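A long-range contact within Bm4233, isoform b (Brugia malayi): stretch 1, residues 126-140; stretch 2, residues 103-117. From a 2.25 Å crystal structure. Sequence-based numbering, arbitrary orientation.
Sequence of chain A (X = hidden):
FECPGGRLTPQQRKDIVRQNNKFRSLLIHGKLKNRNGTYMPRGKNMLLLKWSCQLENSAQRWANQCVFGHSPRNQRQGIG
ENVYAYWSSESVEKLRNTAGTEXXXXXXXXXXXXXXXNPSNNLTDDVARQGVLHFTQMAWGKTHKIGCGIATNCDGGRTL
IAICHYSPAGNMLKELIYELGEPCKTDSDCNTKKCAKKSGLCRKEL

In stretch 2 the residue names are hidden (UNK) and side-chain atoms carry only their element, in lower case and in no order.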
# COMPACT_ATOMS: atom_id res chain seq x y z
N ASP A 126 -17.23 -3.19 -11.97
CA ASP A 126 -18.16 -2.53 -11.04
C ASP A 126 -17.49 -2.28 -9.64
O ASP A 126 -17.82 -1.30 -8.94
CB ASP A 126 -19.45 -3.33 -10.87
CG ASP A 126 -19.20 -4.70 -10.26
OD1 ASP A 126 -18.40 -5.47 -10.85
OD2 ASP A 126 -19.73 -4.99 -9.14
N VAL A 127 -16.59 -3.20 -9.22
CA VAL A 127 -15.84 -3.00 -8.00
C VAL A 127 -14.85 -1.82 -8.17
O VAL A 127 -14.79 -0.93 -7.31
CB VAL A 127 -15.09 -4.29 -7.58
CG1 VAL A 127 -14.17 -3.99 -6.39
CG2 VAL A 127 -16.12 -5.35 -7.17
N ALA A 128 -14.09 -1.82 -9.30
CA ALA A 128 -13.08 -0.80 -9.65
C ALA A 128 -13.61 0.62 -9.73
O ALA A 128 -12.97 1.55 -9.31
CB ALA A 128 -12.46 -1.14 -10.98
N ARG A 129 -14.81 0.74 -10.23
CA ARG A 129 -15.50 1.99 -10.43
C ARG A 129 -15.81 2.74 -9.13
O ARG A 129 -16.05 3.91 -9.15
CB ARG A 129 -16.79 1.70 -11.26
CG ARG A 129 -17.77 2.85 -11.42
CD ARG A 129 -18.91 2.52 -12.40
NE ARG A 129 -18.95 3.54 -13.45
CZ ARG A 129 -19.91 4.43 -13.67
NH1 ARG A 129 -21.03 4.49 -12.92
NH2 ARG A 129 -19.73 5.29 -14.68
N GLN A 130 -15.84 2.02 -8.00
CA GLN A 130 -16.04 2.59 -6.69
C GLN A 130 -14.91 3.51 -6.12
O GLN A 130 -15.15 4.25 -5.16
CB GLN A 130 -16.25 1.49 -5.67
CG GLN A 130 -17.52 0.67 -5.79
CD GLN A 130 -17.46 -0.50 -4.86
OE1 GLN A 130 -18.30 -0.63 -3.99
NE2 GLN A 130 -16.41 -1.31 -4.97
N GLY A 131 -13.71 3.50 -6.68
CA GLY A 131 -12.64 4.37 -6.12
C GLY A 131 -12.06 3.76 -4.87
O GLY A 131 -11.88 4.40 -3.86
N VAL A 132 -11.73 2.49 -4.99
CA VAL A 132 -11.16 1.70 -3.92
C VAL A 132 -9.78 1.22 -4.34
O VAL A 132 -9.18 0.38 -3.65
CB VAL A 132 -12.06 0.49 -3.60
CG1 VAL A 132 -13.39 0.98 -3.04
CG2 VAL A 132 -12.25 -0.35 -4.85
N LEU A 133 -9.28 1.79 -5.45
CA LEU A 133 -8.04 1.36 -6.04
C LEU A 133 -6.80 1.64 -5.21
O LEU A 133 -5.80 0.92 -5.38
CB LEU A 133 -7.86 1.92 -7.47
CG LEU A 133 -8.85 1.25 -8.48
CD1 LEU A 133 -8.68 1.79 -9.92
CD2 LEU A 133 -8.70 -0.30 -8.50
N HIS A 134 -6.85 2.65 -4.32
CA HIS A 134 -5.71 2.90 -3.45
C HIS A 134 -5.61 1.75 -2.43
O HIS A 134 -4.56 1.17 -2.22
CB HIS A 134 -5.76 4.28 -2.78
CG HIS A 134 -5.98 5.39 -3.73
ND1 HIS A 134 -7.24 5.89 -4.00
CD2 HIS A 134 -5.13 6.04 -4.55
CE1 HIS A 134 -7.14 6.82 -4.94
NE2 HIS A 134 -5.87 6.92 -5.30
N PHE A 135 -6.73 1.44 -1.83
CA PHE A 135 -6.87 0.36 -0.89
C PHE A 135 -6.51 -0.99 -1.57
O PHE A 135 -5.78 -1.77 -1.02
CB PHE A 135 -8.30 0.30 -0.36
CG PHE A 135 -8.68 -1.06 0.14
CD1 PHE A 135 -8.12 -1.57 1.27
CD2 PHE A 135 -9.60 -1.83 -0.55
CE1 PHE A 135 -8.46 -2.84 1.75
CE2 PHE A 135 -9.91 -3.10 -0.14
CZ PHE A 135 -9.33 -3.62 0.99
N THR A 136 -7.01 -1.24 -2.78
CA THR A 136 -6.81 -2.53 -3.43
C THR A 136 -5.34 -2.78 -3.72
O THR A 136 -4.86 -3.88 -3.47
CB THR A 136 -7.71 -2.72 -4.63
OG1 THR A 136 -7.57 -1.66 -5.57
CG2 THR A 136 -9.22 -2.89 -4.20
N GLN A 137 -4.59 -1.73 -4.07
CA GLN A 137 -3.15 -1.84 -4.28
C GLN A 137 -2.47 -2.16 -2.96
O GLN A 137 -1.56 -2.97 -2.93
CB GLN A 137 -2.62 -0.58 -4.91
CG GLN A 137 -1.14 -0.50 -5.10
CD GLN A 137 -0.62 -1.57 -6.02
OE1 GLN A 137 -0.50 -1.35 -7.25
NE2 GLN A 137 -0.23 -2.70 -5.45
N MET A 138 -2.88 -1.51 -1.86
CA MET A 138 -2.26 -1.79 -0.56
C MET A 138 -2.59 -3.21 -0.14
O MET A 138 -1.85 -3.82 0.62
CB MET A 138 -2.78 -0.85 0.57
CG MET A 138 -2.37 0.60 0.48
SD MET A 138 -2.94 1.58 1.84
CE MET A 138 -1.99 0.96 3.25
N ALA A 139 -3.77 -3.70 -0.55
CA ALA A 139 -4.20 -5.06 -0.20
C ALA A 139 -3.83 -6.17 -1.20
O ALA A 139 -4.23 -7.28 -1.01
CB ALA A 139 -5.67 -5.05 0.04
N TRP A 140 -3.10 -5.86 -2.27
CA TRP A 140 -2.98 -6.76 -3.41
C TRP A 140 -2.04 -7.90 -3.02
O TRP A 140 -0.88 -7.68 -2.73
CB TRP A 140 -2.45 -6.01 -4.60
CG TRP A 140 -2.61 -6.69 -5.87
CD1 TRP A 140 -1.66 -7.35 -6.56
CD2 TRP A 140 -3.80 -6.71 -6.66
NE1 TRP A 140 -2.20 -7.83 -7.76
CE2 TRP A 140 -3.52 -7.45 -7.83
CE3 TRP A 140 -5.10 -6.22 -6.45
CZ2 TRP A 140 -4.52 -7.74 -8.79
CZ3 TRP A 140 -6.06 -6.44 -7.42
CH2 TRP A 140 -5.76 -7.21 -8.60
N UNK A 103 -0.78 8.65 5.09
CA UNK A 103 -1.19 8.30 3.76
C UNK A 103 -1.78 6.89 3.65
O UNK A 103 -2.70 6.68 2.88
c UNK A 103 -0.04 8.43 2.79
N UNK A 104 -1.27 5.96 4.41
CA UNK A 104 -1.69 4.55 4.32
C UNK A 104 -3.05 4.47 4.92
O UNK A 104 -3.93 3.80 4.41
N UNK A 105 -3.27 5.21 5.98
CA UNK A 105 -4.62 5.24 6.64
C UNK A 105 -5.66 5.83 5.69
O UNK A 105 -6.79 5.34 5.58
c UNK A 105 -3.67 6.19 10.25
c UNK A 105 -4.19 5.30 9.14
c UNK A 105 -4.58 6.07 7.91
c UNK A 105 -4.77 7.06 10.78
n UNK A 105 -4.15 8.12 11.62
N UNK A 106 -5.28 6.84 4.97
CA UNK A 106 -6.16 7.49 4.04
C UNK A 106 -6.53 6.58 2.87
O UNK A 106 -7.67 6.33 2.62
c UNK A 106 -5.55 8.77 3.51
o UNK A 106 -6.37 9.28 2.52
N UNK A 107 -5.55 6.03 2.23
CA UNK A 107 -5.79 5.03 1.14
C UNK A 107 -6.59 3.82 1.61
O UNK A 107 -7.57 3.37 0.96
c UNK A 107 0.40 6.69 -0.49
n UNK A 107 -3.09 7.69 -0.98
c UNK A 107 -4.46 4.57 0.54
c UNK A 107 -0.59 7.49 -0.92
c UNK A 107 -4.12 6.86 -0.53
c UNK A 107 -2.20 5.82 -0.09
c UNK A 107 -1.16 5.00 0.30
c UNK A 107 0.13 5.43 0.09
c UNK A 107 -3.64 5.71 -0.03
c UNK A 107 -1.89 7.07 -0.71
N UNK A 108 -6.18 3.31 2.75
CA UNK A 108 -6.80 2.12 3.32
C UNK A 108 -8.24 2.37 3.72
O UNK A 108 -9.09 1.45 3.62
c UNK A 108 -6.40 0.19 4.86
c UNK A 108 -5.99 1.58 4.50
c UNK A 108 -7.43 -0.16 5.73
c UNK A 108 -5.32 -3.68 3.78
c UNK A 108 -6.29 -3.42 4.70
c UNK A 108 -5.87 -1.04 4.34
n UNK A 108 -7.52 -1.54 5.77
c UNK A 108 -4.60 -2.68 3.17
c UNK A 108 -4.88 -1.36 3.41
c UNK A 108 -6.58 -2.10 4.94
N UNK A 109 -8.55 3.62 4.11
CA UNK A 109 -9.89 3.95 4.58
C UNK A 109 -10.95 3.75 3.49
O UNK A 109 -12.15 3.74 3.77
c UNK A 109 -9.97 5.43 5.06
o UNK A 109 -10.02 6.36 3.94
N UNK A 110 -10.52 3.61 2.23
CA UNK A 110 -11.43 3.24 1.14
C UNK A 110 -12.20 1.96 1.39
O UNK A 110 -13.34 1.81 0.90
o UNK A 110 -8.92 3.37 -2.31
c UNK A 110 -9.37 4.46 -1.93
c UNK A 110 -10.28 4.52 -0.74
o UNK A 110 -9.09 5.54 -2.49
c UNK A 110 -10.70 3.17 -0.22
N UNK A 111 -11.62 1.04 2.20
CA UNK A 111 -12.28 -0.23 2.42
C UNK A 111 -13.61 -0.07 3.17
O UNK A 111 -14.67 -0.49 2.66
c UNK A 111 -12.69 -3.38 2.77
c UNK A 111 -11.36 -1.24 3.09
c UNK A 111 -11.14 -3.17 4.70
c UNK A 111 -12.07 -2.43 3.79
N UNK A 112 -13.56 0.53 4.39
CA UNK A 112 -14.81 0.66 5.16
C UNK A 112 -15.74 1.70 4.61
O UNK A 112 -16.96 1.51 4.67
c UNK A 112 -14.31 1.05 6.56
c UNK A 112 -12.94 1.55 6.35
c UNK A 112 -12.39 0.76 5.26
N UNK A 113 -15.22 2.74 3.99
CA UNK A 113 -16.06 3.86 3.45
C UNK A 113 -16.62 3.66 2.05
O UNK A 113 -17.72 4.11 1.83
c UNK A 113 -15.31 5.17 3.45
c UNK A 113 -14.69 5.55 4.77
c UNK A 113 -15.64 5.51 5.96
c UNK A 113 -16.21 6.86 6.35
n UNK A 113 -16.40 7.00 7.83
N UNK A 114 -15.88 3.04 1.13
CA UNK A 114 -16.30 2.91 -0.27
C UNK A 114 -16.39 1.49 -0.87
O UNK A 114 -16.89 1.33 -2.00
c UNK A 114 -16.58 5.91 -1.33
c UNK A 114 -14.09 5.77 -1.52
c UNK A 114 -15.36 3.71 -1.13
c UNK A 114 -15.31 5.22 -0.83
N UNK A 115 -15.85 0.50 -0.20
CA UNK A 115 -15.73 -0.87 -0.78
C UNK A 115 -16.96 -1.71 -0.38
O UNK A 115 -17.11 -2.11 0.73
o UNK A 115 -13.46 -6.47 -2.73
c UNK A 115 -14.44 -1.53 -0.34
c UNK A 115 -13.20 -4.12 -2.70
c UNK A 115 -14.19 -2.84 -0.99
c UNK A 115 -14.42 -5.25 -1.04
c UNK A 115 -13.72 -5.28 -2.16
c UNK A 115 -13.49 -2.91 -2.13
c UNK A 115 -14.66 -4.03 -0.44
N UNK A 116 -17.84 -1.93 -1.34
CA UNK A 116 -19.04 -2.67 -1.06
C UNK A 116 -18.72 -4.16 -0.95
O UNK A 116 -17.74 -4.67 -1.51
n UNK A 116 -20.97 -3.54 -7.03
c UNK A 116 -20.09 -2.46 -2.20
c UNK A 116 -20.21 -3.82 -5.80
c UNK A 116 -20.72 -3.04 -4.61
c UNK A 116 -19.80 -3.33 -3.41
N UNK A 117 -19.57 -4.86 -0.20
CA UNK A 117 -19.48 -6.32 -0.09
C UNK A 117 -19.21 -6.98 -1.45
O UNK A 117 -20.02 -6.81 -2.38
n UNK A 117 -21.88 -9.26 2.42
c UNK A 117 -20.76 -9.02 1.71
c UNK A 117 -20.94 -8.37 0.39
c UNK A 117 -20.78 -6.85 0.50
o UNK A 117 -19.62 -9.25 2.13
O HOH W 1 -16.27 -3.90 -3.57

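Position 103 carries one carbon and touches nothing on stretch 1: Ala103. Position 104 has no side-chain atom, and its backbone O lies 3.5 Å from Met138 SD; this is Gly104, where an ideal CB would sit a tight 3.4 Å from Met138 CE. At 105, four carbons in a row end in nitrogen; its CA-to-CB bond points away and it makes no contact: Lys105. Position 106, one carbon then one oxygen, makes no contact: Ser106.

Position 107 holds fused five- and six-membered rings with eight carbons and one nitrogen beyond its CB, which packs 3.6 Å from both His134 CB and Met138 SD. It is Trp107; its five-membered ring runs near parallel to the His134 ring but slid aside, with little overlap. Position 108 has the same fused rings, one face meeting the edge of Phe135 at 84°: Trp108. Its CE3 lies 3.6 Å from Met138 CB.

At 109 there are one carbon and one oxygen; its CA-to-CB bond points away and it makes no contact: Ser109. Position 110 has three carbons, the third bearing two oxygens, both aimed at the start of helix 133-138. This is Glu110. Its OE1 accepts from Phe135 N at 3.0 Å and weakly from His134 N at 3.0 Å, while OE2 takes a very short 2.4 Å bond from His134 ND1.

Position 111, four carbons forked at the second, sets its CB 3.6 Å from the Phe135 ring centroid, over the face: Leu111. At 112, three carbons close onto the backbone N: Pro112. Position 113, four carbons ending in nitrogen, is out of reach: Lys113. Position 114 forks four carbons, with CB 3.9 Å from Val132 CG1: Leu114.

Position 115 has one carbon, then a ring of six carbons bearing one oxygen, its face receiving the edge of Phe135 and one ring carbon 3.8 Å from Val127 CG1: Tyr115. Position 116 stretches four carbons to a nitrogen 2.8 Å from Asp126 OD2, a salt bridge: Lys116. Its N also donates to Gln130 OE1 at 3.0 Å, and water 1 joins its O to Gln130 NE2. Position 117 has three carbons, the third carrying one oxygen and one nitrogen; its CA-to-CB bond points away and it makes no contact: Gln117.

The rule is an aromatic centre with polar anchors. Phe135 inserts among Trp108, Leu111 and Tyr115, presenting its edge to two rings and a face to one CB. A carboxylate meets backbone NH groups in the first turn of a helix, where no preceding turn supplies carbonyl partners, and also holds the histidine. Farther along, Gln130 reads the backbone of Lys116 as the chain leaves its helix, and the salt bridge from Lys116 to the exposed Asp126 fastens that end.

Stretch 2 (103-117) AGKSWWSELPKLYKQ
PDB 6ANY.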